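Local coordinates for UPF0237 protein SP_0238 (Streptococcus pneumoniae, PDB 1ZPV) that is of unknown function but forms a homodimer and folds as an ACT domain, a module that binds small regulatory ligands in many other proteins, at residues Leu29-Asp34 against Asn64-Phe69. Numbering follows the deposited sequence.
Sequences LGLNID and NEFEAF
The phenyl ring of F66 is met by two leucines of the turn that links helix 18-28 to strand 32-41. L31 comes to the edge, with its CD1 near the ring plane and 4.4 Å from CE1 of F66. The approach of L29 is oblique: its CD1 lies 3.5 Å from CZ and 3.7 Å from CE1 of F66, so this one methyl rests against the outer end of the ring as the two side chains run past each other in opposite directions. The other methyl of L29, CD2, turns to the aliphatic part of E65 and stops 4.3 Å from its CG. With CG of L29 anti to its carbonyl carbon (chi1 -70°), the branch reaches over to the second helix and divides its methyls between the two residues. Between the leucines, G30 ends helix 18-28 in a Schellman motif with positive phi (67°), turning the chain towards strand 32-41. The carboxylate of E65 forms a salt bridge through OE2 with K25, a polar link between the helices beside this apolar packing. F66 also packs on I8, I77 and I79 of the sheet, while L31 touches M4 of strand 4-12 and I26 of helix 18-28, so that helix 59-72 and the turn after helix 18-28 meet over the antiparallel sheet of the ACT fold.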
loop_
_atom_site.group_PDB
_atom_site.type_symbol
_atom_site.label_atom_id
_atom_site.label_comp_id
_atom_site.label_asym_id
_atom_site.label_seq_id
_atom_site.Cartn_x
_atom_site.Cartn_y
_atom_site.Cartn_z
ATOM N N LEU C 29 -5.475 19.888 -18.154
ATOM C CA LEU C 29 -6.749 20.091 -17.491
ATOM C C LEU C 29 -6.788 21.318 -16.590
ATOM O O LEU C 29 -7.805 21.555 -15.947
ATOM C CB LEU C 29 -7.104 18.837 -16.684
ATOM C CG LEU C 29 -7.480 17.604 -17.551
ATOM C CD1 LEU C 29 -7.480 16.414 -16.639
ATOM C CD2 LEU C 29 -8.817 17.692 -18.323
ATOM N N GLY C 30 -5.667 22.045 -16.546
ATOM C CA GLY C 30 -5.484 23.254 -15.745
ATOM C C GLY C 30 -5.496 22.996 -14.244
ATOM O O GLY C 30 -5.883 23.889 -13.474
ATOM N N LEU C 31 -5.066 21.801 -13.822
ATOM C CA LEU C 31 -5.045 21.467 -12.397
ATOM C C LEU C 31 -3.630 21.684 -11.826
ATOM O O LEU C 31 -2.631 21.526 -12.549
ATOM C CB LEU C 31 -5.538 20.047 -12.132
ATOM C CG LEU C 31 -6.890 19.640 -12.729
ATOM C CD1 LEU C 31 -7.093 18.132 -12.538
ATOM C CD2 LEU C 31 -8.021 20.437 -12.085
ATOM N N ASN C 32 -3.559 22.098 -10.569
ATOM C CA ASN C 32 -2.265 22.175 -9.845
ATOM C C ASN C 32 -1.825 20.833 -9.230
ATOM O O ASN C 32 -2.645 20.147 -8.651
ATOM C CB ASN C 32 -2.384 23.200 -8.707
ATOM C CG ASN C 32 -2.816 24.531 -9.203
ATOM O OD1 ASN C 32 -2.168 25.110 -10.077
ATOM N ND2 ASN C 32 -3.929 25.026 -8.681
ATOM N N ILE C 33 -0.541 20.490 -9.314
ATOM C CA ILE C 33 0.002 19.383 -8.530
ATOM C C ILE C 33 0.526 19.892 -7.169
ATOM O O ILE C 33 1.622 20.460 -7.088
ATOM C CB ILE C 33 1.153 18.685 -9.290
ATOM C CG1 ILE C 33 0.692 18.259 -10.691
ATOM C CG2 ILE C 33 1.755 17.493 -8.440
ATOM C CD1 ILE C 33 1.838 17.611 -11.575
ATOM N N ASP C 34 -0.250 19.685 -6.106
ATOM C CA ASP C 34 0.186 20.049 -4.757
ATOM C C ASP C 34 1.234 19.100 -4.191
ATOM O O ASP C 34 2.081 19.493 -3.380
ATOM C CB ASP C 34 -1.032 20.101 -3.847
ATOM C CG ASP C 34 -2.048 21.122 -4.333
ATOM O OD1 ASP C 34 -1.644 22.255 -4.575
ATOM O OD2 ASP C 34 -3.224 20.769 -4.520
ATOM N N ASN C 64 -14.008 10.021 -16.048
ATOM C CA ASN C 64 -14.044 9.471 -17.403
ATOM C C ASN C 64 -12.814 9.842 -18.209
ATOM O O ASN C 64 -12.248 9.000 -18.904
ATOM C CB ASN C 64 -15.301 9.920 -18.162
ATOM C CG ASN C 64 -16.523 9.041 -17.830
ATOM O OD1 ASN C 64 -16.423 8.075 -17.077
ATOM N ND2 ASN C 64 -17.673 9.404 -18.372
ATOM N N GLU C 65 -12.442 11.110 -18.149
ATOM C CA GLU C 65 -11.296 11.618 -18.912
ATOM C C GLU C 65 -9.963 10.990 -18.475
ATOM O O GLU C 65 -9.143 10.608 -19.333
ATOM C CB GLU C 65 -11.251 13.134 -18.817
ATOM C CG GLU C 65 -10.116 13.771 -19.556
ATOM C CD GLU C 65 -10.381 13.941 -21.051
ATOM O OE1 GLU C 65 -11.385 13.410 -21.600
ATOM O OE2 GLU C 65 -9.554 14.632 -21.659
ATOM N N PHE C 66 -9.756 10.840 -17.165
ATOM C CA PHE C 66 -8.538 10.189 -16.674
ATOM C C PHE C 66 -8.463 8.695 -17.032
ATOM O O PHE C 66 -7.407 8.200 -17.412
ATOM C CB PHE C 66 -8.355 10.443 -15.166
ATOM C CG PHE C 66 -7.653 11.755 -14.860
ATOM C CD1 PHE C 66 -8.298 12.773 -14.180
ATOM C CD2 PHE C 66 -6.345 11.958 -15.253
ATOM C CE1 PHE C 66 -7.603 13.985 -13.874
ATOM C CE2 PHE C 66 -5.664 13.143 -14.977
ATOM C CZ PHE C 66 -6.277 14.158 -14.300
ATOM N N GLU C 67 -9.586 8.011 -16.958
ATOM C CA GLU C 67 -9.642 6.599 -17.328
ATOM C C GLU C 67 -9.371 6.447 -18.829
ATOM O O GLU C 67 -8.618 5.567 -19.263
ATOM C CB GLU C 67 -10.988 5.998 -16.905
ATOM C CG GLU C 67 -11.265 4.610 -17.489
ATOM C CD GLU C 67 -12.522 3.994 -16.920
ATOM O OE1 GLU C 67 -13.651 4.467 -17.240
ATOM O OE2 GLU C 67 -12.381 3.012 -16.155
ATOM N N ALA C 68 -9.967 7.311 -19.636
ATOM C CA ALA C 68 -9.729 7.264 -21.073
ATOM C C ALA C 68 -8.261 7.569 -21.411
ATOM O O ALA C 68 -7.664 6.878 -22.260
ATOM C CB ALA C 68 -10.663 8.223 -21.814
ATOM N N PHE C 69 -7.690 8.603 -20.775
ATOM C CA PHE C 69 -6.286 8.934 -20.988
ATOM C C PHE C 69 -5.360 7.809 -20.509
ATOM O O PHE C 69 -4.410 7.423 -21.213
ATOM C CB PHE C 69 -5.882 10.248 -20.308
ATOM C CG PHE C 69 -4.410 10.562 -20.474
ATOM C CD1 PHE C 69 -3.921 11.000 -21.692
ATOM C CD2 PHE C 69 -3.511 10.342 -19.418
ATOM C CE1 PHE C 69 -2.545 11.238 -21.874
ATOM C CE2 PHE C 69 -2.148 10.597 -19.565
ATOM C CZ PHE C 69 -1.655 11.043 -20.809
#